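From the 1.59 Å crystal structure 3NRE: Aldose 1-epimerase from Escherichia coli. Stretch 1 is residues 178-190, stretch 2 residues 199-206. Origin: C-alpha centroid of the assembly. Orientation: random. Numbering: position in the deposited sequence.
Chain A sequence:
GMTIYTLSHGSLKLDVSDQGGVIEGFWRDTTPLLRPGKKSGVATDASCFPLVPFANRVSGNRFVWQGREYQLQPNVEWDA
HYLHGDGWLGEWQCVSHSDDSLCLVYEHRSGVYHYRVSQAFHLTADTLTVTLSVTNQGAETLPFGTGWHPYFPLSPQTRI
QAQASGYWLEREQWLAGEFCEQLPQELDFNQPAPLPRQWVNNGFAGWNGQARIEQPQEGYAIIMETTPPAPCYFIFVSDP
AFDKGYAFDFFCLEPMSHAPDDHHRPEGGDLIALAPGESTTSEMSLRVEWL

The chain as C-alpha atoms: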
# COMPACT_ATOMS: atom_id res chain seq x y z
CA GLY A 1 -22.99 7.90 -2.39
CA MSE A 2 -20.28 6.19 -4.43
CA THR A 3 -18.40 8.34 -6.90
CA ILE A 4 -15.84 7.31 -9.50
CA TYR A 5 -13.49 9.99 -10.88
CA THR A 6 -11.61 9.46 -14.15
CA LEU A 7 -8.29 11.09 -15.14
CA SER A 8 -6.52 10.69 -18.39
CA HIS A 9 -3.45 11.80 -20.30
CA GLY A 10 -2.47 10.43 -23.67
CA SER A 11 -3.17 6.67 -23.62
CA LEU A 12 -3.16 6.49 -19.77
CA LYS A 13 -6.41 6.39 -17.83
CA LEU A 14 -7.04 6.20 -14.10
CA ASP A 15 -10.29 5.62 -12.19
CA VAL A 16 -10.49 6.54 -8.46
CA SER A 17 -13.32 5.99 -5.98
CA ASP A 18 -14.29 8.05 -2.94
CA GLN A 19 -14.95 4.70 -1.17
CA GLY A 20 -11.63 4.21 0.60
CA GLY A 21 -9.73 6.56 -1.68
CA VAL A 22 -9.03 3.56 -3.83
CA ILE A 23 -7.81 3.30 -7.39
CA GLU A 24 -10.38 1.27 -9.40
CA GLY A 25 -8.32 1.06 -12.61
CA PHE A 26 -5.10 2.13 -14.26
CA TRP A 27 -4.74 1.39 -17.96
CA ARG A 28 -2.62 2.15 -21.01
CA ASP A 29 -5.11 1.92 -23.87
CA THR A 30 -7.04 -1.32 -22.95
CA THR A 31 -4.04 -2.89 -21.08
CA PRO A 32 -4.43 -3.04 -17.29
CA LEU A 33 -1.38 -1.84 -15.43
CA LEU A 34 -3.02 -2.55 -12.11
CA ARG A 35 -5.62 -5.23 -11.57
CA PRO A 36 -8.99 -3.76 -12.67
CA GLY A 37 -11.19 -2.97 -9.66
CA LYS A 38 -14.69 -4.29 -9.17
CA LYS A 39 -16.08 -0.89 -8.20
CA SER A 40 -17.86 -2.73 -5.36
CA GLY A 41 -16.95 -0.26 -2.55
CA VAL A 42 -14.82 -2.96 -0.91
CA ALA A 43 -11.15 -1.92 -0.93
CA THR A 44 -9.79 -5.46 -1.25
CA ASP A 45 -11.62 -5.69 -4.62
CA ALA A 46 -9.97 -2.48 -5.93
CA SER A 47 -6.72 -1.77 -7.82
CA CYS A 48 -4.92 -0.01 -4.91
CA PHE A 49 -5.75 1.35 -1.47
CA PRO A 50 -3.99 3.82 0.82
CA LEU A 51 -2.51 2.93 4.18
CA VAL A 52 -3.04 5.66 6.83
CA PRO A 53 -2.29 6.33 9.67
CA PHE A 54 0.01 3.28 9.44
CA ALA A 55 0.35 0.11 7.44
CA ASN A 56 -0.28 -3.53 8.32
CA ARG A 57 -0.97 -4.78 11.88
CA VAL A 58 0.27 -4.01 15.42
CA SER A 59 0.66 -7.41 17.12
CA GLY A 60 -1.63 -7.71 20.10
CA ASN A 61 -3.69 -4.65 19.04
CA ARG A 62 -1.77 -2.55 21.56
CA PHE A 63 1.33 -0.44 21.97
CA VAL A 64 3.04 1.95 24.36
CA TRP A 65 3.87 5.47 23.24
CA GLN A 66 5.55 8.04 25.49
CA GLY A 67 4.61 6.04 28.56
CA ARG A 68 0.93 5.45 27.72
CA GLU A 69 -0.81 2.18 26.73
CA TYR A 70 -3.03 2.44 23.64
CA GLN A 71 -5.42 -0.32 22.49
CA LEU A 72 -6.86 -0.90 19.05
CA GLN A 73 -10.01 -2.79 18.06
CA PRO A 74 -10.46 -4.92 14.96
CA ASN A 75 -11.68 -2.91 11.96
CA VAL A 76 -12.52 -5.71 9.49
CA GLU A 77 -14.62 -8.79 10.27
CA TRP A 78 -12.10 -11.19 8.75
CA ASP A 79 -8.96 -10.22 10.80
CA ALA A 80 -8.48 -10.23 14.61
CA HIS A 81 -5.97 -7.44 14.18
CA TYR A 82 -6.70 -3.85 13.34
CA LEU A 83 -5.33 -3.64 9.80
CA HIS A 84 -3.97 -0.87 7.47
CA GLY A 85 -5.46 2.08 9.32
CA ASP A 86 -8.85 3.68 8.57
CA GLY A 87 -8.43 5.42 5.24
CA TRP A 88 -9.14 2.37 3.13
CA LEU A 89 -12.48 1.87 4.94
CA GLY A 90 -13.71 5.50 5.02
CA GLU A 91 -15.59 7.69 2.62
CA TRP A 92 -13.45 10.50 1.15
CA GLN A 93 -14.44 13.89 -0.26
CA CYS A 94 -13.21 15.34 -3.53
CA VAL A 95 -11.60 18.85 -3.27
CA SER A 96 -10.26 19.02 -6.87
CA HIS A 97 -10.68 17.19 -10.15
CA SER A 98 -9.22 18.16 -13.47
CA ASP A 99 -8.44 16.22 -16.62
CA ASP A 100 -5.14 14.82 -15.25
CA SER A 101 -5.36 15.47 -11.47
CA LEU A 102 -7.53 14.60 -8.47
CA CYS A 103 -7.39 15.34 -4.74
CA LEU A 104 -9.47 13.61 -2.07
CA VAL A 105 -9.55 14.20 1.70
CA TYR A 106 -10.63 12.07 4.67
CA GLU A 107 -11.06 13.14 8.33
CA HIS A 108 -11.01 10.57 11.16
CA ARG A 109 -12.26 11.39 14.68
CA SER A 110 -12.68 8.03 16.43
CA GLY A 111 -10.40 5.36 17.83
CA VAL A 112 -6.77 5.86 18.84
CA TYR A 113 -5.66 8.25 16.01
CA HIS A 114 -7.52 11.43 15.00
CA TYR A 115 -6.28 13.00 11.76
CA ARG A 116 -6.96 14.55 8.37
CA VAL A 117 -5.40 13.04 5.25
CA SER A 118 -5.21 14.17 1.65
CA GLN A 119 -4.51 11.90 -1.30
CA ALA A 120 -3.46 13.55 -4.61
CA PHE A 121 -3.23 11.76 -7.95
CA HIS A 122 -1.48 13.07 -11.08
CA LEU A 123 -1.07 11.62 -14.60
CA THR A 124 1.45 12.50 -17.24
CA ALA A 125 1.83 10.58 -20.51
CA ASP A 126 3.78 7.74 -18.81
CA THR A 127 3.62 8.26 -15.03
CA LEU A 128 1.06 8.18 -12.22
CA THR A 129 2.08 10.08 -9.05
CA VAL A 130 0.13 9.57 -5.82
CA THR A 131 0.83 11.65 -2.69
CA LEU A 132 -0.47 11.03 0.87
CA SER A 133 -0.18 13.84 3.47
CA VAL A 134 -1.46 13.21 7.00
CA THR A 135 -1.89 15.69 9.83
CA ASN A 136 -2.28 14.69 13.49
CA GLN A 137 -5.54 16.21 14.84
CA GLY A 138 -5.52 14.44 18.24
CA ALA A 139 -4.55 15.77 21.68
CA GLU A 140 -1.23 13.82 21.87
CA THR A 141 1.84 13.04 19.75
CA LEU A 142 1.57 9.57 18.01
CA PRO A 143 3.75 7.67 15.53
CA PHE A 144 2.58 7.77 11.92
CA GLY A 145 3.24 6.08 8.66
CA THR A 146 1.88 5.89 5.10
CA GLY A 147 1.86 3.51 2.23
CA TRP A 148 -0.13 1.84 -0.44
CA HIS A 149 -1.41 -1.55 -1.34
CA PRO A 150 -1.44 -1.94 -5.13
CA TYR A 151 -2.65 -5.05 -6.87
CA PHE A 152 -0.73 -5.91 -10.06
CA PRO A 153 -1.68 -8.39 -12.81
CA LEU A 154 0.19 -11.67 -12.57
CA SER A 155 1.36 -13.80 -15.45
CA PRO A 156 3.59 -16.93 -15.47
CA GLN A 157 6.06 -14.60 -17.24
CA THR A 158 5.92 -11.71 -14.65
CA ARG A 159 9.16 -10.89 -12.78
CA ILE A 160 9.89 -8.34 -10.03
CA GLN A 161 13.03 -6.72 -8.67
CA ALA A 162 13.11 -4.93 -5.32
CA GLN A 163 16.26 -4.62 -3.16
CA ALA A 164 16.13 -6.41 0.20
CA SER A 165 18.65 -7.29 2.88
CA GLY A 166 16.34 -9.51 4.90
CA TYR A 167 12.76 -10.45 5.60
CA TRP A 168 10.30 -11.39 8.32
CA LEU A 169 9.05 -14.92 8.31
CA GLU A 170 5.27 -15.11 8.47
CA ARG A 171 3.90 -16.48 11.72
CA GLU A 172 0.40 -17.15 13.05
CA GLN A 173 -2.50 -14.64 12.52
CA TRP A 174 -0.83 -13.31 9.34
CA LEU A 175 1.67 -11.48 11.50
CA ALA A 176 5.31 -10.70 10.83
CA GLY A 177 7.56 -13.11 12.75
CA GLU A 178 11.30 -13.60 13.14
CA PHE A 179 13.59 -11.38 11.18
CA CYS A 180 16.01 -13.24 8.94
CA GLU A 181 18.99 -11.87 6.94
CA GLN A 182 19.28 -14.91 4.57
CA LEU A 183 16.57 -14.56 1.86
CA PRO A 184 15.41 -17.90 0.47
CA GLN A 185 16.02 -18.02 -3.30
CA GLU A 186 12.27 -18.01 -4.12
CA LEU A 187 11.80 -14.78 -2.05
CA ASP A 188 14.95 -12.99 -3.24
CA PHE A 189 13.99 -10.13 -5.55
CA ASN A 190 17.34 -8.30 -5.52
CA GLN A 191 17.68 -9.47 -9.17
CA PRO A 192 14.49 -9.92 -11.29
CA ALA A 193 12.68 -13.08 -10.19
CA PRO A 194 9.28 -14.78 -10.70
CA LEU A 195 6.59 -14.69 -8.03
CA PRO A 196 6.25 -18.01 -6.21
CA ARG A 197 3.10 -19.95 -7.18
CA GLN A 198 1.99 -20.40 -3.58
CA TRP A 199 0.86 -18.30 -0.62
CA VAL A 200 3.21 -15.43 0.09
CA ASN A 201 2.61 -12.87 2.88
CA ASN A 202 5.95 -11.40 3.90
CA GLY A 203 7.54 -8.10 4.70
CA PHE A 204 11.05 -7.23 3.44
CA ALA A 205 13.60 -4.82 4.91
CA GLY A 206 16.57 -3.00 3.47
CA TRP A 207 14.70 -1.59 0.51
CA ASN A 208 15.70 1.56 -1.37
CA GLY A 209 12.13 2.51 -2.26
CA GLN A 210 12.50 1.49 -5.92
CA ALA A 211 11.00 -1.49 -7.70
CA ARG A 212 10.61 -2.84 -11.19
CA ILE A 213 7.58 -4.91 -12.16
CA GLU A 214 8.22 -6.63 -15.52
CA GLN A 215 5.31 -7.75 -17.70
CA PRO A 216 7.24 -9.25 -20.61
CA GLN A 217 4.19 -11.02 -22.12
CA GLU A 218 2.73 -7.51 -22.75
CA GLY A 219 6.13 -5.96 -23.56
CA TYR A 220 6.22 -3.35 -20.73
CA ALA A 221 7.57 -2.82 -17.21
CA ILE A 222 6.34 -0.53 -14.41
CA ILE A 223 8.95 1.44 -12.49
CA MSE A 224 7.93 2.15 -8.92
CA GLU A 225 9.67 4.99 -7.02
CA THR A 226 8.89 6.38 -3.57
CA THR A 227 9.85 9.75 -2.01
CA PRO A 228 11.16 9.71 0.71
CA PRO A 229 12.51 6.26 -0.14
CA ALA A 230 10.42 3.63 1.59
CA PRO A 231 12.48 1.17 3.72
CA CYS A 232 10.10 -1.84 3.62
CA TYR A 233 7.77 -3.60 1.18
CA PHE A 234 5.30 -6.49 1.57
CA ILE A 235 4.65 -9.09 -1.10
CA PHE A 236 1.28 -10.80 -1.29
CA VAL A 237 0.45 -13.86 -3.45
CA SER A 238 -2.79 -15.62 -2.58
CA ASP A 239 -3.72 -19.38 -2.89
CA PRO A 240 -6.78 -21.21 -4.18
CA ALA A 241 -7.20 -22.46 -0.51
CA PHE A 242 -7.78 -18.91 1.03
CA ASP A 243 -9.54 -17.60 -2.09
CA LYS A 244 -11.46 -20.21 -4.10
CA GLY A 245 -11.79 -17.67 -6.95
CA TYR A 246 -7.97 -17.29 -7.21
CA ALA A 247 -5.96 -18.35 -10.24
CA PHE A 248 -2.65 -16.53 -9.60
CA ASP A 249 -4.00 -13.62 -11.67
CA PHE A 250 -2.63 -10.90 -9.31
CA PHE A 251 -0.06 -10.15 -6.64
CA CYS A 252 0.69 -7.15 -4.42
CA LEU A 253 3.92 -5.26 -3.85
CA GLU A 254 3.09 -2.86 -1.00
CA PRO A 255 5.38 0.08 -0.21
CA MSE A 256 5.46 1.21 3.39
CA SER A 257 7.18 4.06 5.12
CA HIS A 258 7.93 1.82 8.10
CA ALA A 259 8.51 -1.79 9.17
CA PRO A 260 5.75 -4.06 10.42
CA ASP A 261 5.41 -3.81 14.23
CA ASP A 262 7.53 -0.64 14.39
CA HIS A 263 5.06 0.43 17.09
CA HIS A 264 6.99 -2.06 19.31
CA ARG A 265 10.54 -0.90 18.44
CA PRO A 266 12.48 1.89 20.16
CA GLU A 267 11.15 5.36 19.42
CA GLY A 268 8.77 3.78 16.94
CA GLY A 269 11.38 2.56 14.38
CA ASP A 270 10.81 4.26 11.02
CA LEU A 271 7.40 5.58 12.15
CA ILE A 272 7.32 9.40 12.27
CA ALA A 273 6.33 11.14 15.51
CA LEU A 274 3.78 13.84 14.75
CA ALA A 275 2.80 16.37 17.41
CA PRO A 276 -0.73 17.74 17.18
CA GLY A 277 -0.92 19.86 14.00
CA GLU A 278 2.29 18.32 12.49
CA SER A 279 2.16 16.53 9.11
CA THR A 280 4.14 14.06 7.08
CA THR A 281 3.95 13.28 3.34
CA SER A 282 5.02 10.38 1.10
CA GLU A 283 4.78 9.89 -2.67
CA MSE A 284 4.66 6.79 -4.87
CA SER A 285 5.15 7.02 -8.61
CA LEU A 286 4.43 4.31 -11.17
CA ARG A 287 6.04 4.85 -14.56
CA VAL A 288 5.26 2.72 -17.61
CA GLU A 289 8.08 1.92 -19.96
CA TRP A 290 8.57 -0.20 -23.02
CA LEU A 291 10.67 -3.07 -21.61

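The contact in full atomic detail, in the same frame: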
# COMPACT_ATOMS: atom_id res chain seq x y z
N GLU A 178 9.88 -13.78 12.95
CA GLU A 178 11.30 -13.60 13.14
C GLU A 178 11.91 -12.97 11.93
O GLU A 178 11.57 -13.30 10.78
CB GLU A 178 12.03 -14.92 13.47
CG GLU A 178 13.41 -14.72 14.10
CD GLU A 178 14.08 -16.02 14.62
OE1 GLU A 178 14.56 -16.85 13.79
OE2 GLU A 178 14.17 -16.19 15.86
N PHE A 179 12.81 -12.04 12.20
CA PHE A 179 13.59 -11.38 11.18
C PHE A 179 14.76 -12.25 10.79
O PHE A 179 15.44 -12.80 11.66
CB PHE A 179 14.14 -10.05 11.65
CG PHE A 179 14.78 -9.27 10.54
CD1 PHE A 179 13.97 -8.70 9.54
CD2 PHE A 179 16.16 -9.16 10.45
CE1 PHE A 179 14.54 -8.00 8.48
CE2 PHE A 179 16.73 -8.45 9.40
CZ PHE A 179 15.92 -7.87 8.42
N CYS A 180 15.00 -12.35 9.48
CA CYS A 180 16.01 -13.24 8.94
C CYS A 180 16.78 -12.55 7.82
O CYS A 180 16.18 -12.09 6.86
CB CYS A 180 15.35 -14.52 8.44
SG CYS A 180 16.51 -15.74 7.74
N GLU A 181 18.12 -12.55 7.92
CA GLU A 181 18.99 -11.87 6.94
C GLU A 181 19.36 -12.73 5.70
O GLU A 181 19.91 -12.21 4.74
CB GLU A 181 20.28 -11.35 7.61
CG GLU A 181 20.09 -10.56 8.95
CD GLU A 181 20.83 -9.21 8.96
OE1 GLU A 181 21.79 -9.05 9.74
OE2 GLU A 181 20.44 -8.30 8.18
N GLN A 182 19.10 -14.04 5.73
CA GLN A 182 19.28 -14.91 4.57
C GLN A 182 17.92 -15.07 3.83
O GLN A 182 16.99 -15.72 4.33
CB GLN A 182 19.84 -16.29 4.96
CG GLN A 182 21.26 -16.26 5.53
N LEU A 183 17.79 -14.44 2.65
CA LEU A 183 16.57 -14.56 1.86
C LEU A 183 16.53 -15.92 1.17
O LEU A 183 17.50 -16.31 0.53
CB LEU A 183 16.54 -13.44 0.82
CG LEU A 183 16.51 -11.98 1.31
CD1 LEU A 183 16.81 -10.96 0.21
CD2 LEU A 183 15.17 -11.65 1.98
N PRO A 184 15.43 -16.68 1.31
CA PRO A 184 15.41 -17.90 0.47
C PRO A 184 15.37 -17.51 -1.00
O PRO A 184 14.88 -16.43 -1.31
CB PRO A 184 14.10 -18.59 0.87
CG PRO A 184 13.33 -17.60 1.56
CD PRO A 184 14.28 -16.62 2.20
N GLN A 185 15.88 -18.37 -1.89
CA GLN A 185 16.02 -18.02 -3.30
C GLN A 185 14.67 -17.56 -3.86
O GLN A 185 14.62 -16.55 -4.55
CB GLN A 185 16.62 -19.17 -4.14
CG GLN A 185 16.86 -18.82 -5.66
N GLU A 186 13.59 -18.28 -3.52
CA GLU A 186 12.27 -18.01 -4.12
C GLU A 186 11.73 -16.63 -3.69
O GLU A 186 10.83 -16.06 -4.32
CB GLU A 186 11.27 -19.12 -3.73
CG GLU A 186 11.56 -20.50 -4.41
N LEU A 187 12.23 -16.11 -2.57
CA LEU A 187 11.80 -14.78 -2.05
C LEU A 187 12.88 -13.70 -2.19
O LEU A 187 12.83 -12.66 -1.53
CB LEU A 187 11.39 -14.89 -0.58
CG LEU A 187 10.17 -15.75 -0.30
CD1 LEU A 187 9.93 -15.90 1.20
CD2 LEU A 187 8.98 -15.14 -1.02
N ASP A 188 13.84 -13.92 -3.05
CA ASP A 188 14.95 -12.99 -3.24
C ASP A 188 14.77 -12.23 -4.54
O ASP A 188 15.05 -12.76 -5.64
CB ASP A 188 16.30 -13.76 -3.25
CG ASP A 188 17.51 -12.82 -3.20
OD1 ASP A 188 17.36 -11.64 -3.57
OD2 ASP A 188 18.64 -13.28 -2.82
N PHE A 189 14.30 -10.98 -4.42
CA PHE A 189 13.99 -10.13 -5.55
C PHE A 189 15.05 -9.06 -5.77
O PHE A 189 14.81 -8.07 -6.46
CB PHE A 189 12.60 -9.49 -5.37
CG PHE A 189 11.54 -10.51 -5.11
CD1 PHE A 189 11.18 -11.41 -6.11
CD2 PHE A 189 10.97 -10.64 -3.86
CE1 PHE A 189 10.17 -12.40 -5.83
CE2 PHE A 189 10.01 -11.62 -3.59
CZ PHE A 189 9.63 -12.51 -4.58
N ASN A 190 16.25 -9.25 -5.21
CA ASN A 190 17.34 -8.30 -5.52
C ASN A 190 17.67 -8.23 -7.02
O ASN A 190 17.94 -7.16 -7.55
CB ASN A 190 18.60 -8.62 -4.70
CG ASN A 190 18.46 -8.22 -3.25
OD1 ASN A 190 18.62 -7.05 -2.90
ND2 ASN A 190 18.08 -9.18 -2.40
N TRP A 199 1.12 -19.37 -1.58
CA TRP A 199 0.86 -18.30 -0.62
C TRP A 199 2.15 -17.59 -0.29
O TRP A 199 3.13 -18.24 0.08
CB TRP A 199 0.29 -18.88 0.66
CG TRP A 199 0.02 -17.89 1.74
CD1 TRP A 199 0.84 -17.59 2.81
CD2 TRP A 199 -1.15 -17.07 1.88
NE1 TRP A 199 0.27 -16.61 3.57
CE2 TRP A 199 -0.96 -16.28 3.04
CE3 TRP A 199 -2.31 -16.92 1.14
CZ2 TRP A 199 -1.92 -15.36 3.48
CZ3 TRP A 199 -3.26 -16.00 1.57
CH2 TRP A 199 -3.06 -15.24 2.73
N VAL A 200 2.15 -16.29 -0.43
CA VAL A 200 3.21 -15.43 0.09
C VAL A 200 2.60 -14.27 0.88
O VAL A 200 1.73 -13.58 0.40
CB VAL A 200 4.04 -14.81 -1.04
CG1 VAL A 200 5.05 -13.78 -0.46
CG2 VAL A 200 4.74 -15.86 -1.89
N ASN A 201 3.06 -14.04 2.11
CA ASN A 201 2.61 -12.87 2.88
C ASN A 201 3.76 -12.47 3.76
O ASN A 201 3.84 -12.87 4.91
CB ASN A 201 1.39 -13.21 3.72
CG ASN A 201 1.03 -12.12 4.72
OD1 ASN A 201 1.08 -10.94 4.41
ND2 ASN A 201 0.63 -12.53 5.95
N ASN A 202 4.66 -11.67 3.22
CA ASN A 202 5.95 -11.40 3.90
C ASN A 202 6.37 -9.99 3.70
O ASN A 202 6.26 -9.45 2.56
CB ASN A 202 7.08 -12.34 3.42
CG ASN A 202 6.81 -13.78 3.73
OD1 ASN A 202 6.11 -14.50 2.99
ND2 ASN A 202 7.35 -14.25 4.88
N GLY A 203 6.91 -9.40 4.77
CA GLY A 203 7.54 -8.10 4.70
C GLY A 203 9.06 -8.25 4.49
O GLY A 203 9.67 -9.26 4.92
N PHE A 204 9.64 -7.25 3.81
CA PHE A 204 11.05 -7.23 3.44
C PHE A 204 11.65 -5.92 3.91
O PHE A 204 11.00 -4.87 3.86
CB PHE A 204 11.20 -7.37 1.90
CG PHE A 204 10.73 -8.70 1.40
CD1 PHE A 204 9.39 -8.94 1.20
CD2 PHE A 204 11.62 -9.73 1.22
CE1 PHE A 204 8.94 -10.18 0.82
CE2 PHE A 204 11.20 -10.99 0.83
CZ PHE A 204 9.83 -11.21 0.61
N ALA A 205 12.88 -6.00 4.40
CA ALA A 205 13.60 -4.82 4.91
C ALA A 205 14.79 -4.54 4.03
O ALA A 205 15.19 -5.36 3.18
CB ALA A 205 14.10 -5.07 6.35
N GLY A 206 15.39 -3.37 4.23
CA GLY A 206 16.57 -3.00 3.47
C GLY A 206 16.31 -2.49 2.07
O GLY A 206 17.21 -2.43 1.25

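The rule of this contact is apolar packing without cross-links: no hydrogen bond joins the two stretches, and 285 Å² of surface, both sides summed, is buried, mostly by side chains, between a strand and a segment that leaves a strand after Phe179 and Cys180 and continues mainly as loop.

Stretch 2 opens with Trp199, whose side chain stays out of reach. Val200 is the first to engage. Its CB points toward stretch 1, and Val200 CG1 lies 4.2 Å from Leu187 CD2, a branched aliphatic pair that fills space without asking for directional bonds. Asn201 is out of reach, as the alternation of a strand predicts, and its side-chain amide is satisfied elsewhere in the structure. Asn202 turns back toward stretch 1, where Asn202 OD1 sits 4.4 Å from Leu187 CD1; the same OD1 accepts a weak hydrogen bond from Asn201 N (3.2 Å), so this buried polar group has a partner within its own strand. Gly203 makes no contact.

Phe204 is the centre of the packing, with 78 Å² covered. Its CB points sideways, but the m rotamer brings the ring end closer, among three residues. Leu183 CD2 meets the ring edge at Phe204 CD2 (4.1 Å), Phe189 CE2 approaches Phe204 CZ at 4.2 Å, and Leu187 offers both its CB, 4.2 Å from Phe204 CE2, and its carbonyl O, 3.3 Å from the same Phe204 CE2. A broad, flat side chain suits a site that must touch several partners at once. The loop presents Leu187 by turning tightly: Leu187 N hydrogen-bonds to Pro184 O (3.0 Å) and Asp188 N to Gln185 O (3.1 Å).

Ala205 closes the contact. Its CB points toward stretch 1, and Ala205 CB lies 3.6 Å from Phe179 CE1, at the edge of that ring; a small methyl meets a large aromatic. Gly206 follows with phi/psi of 80/20, where a CB would jam against the preceding carbonyl O, so the backbone itself calls for glycine.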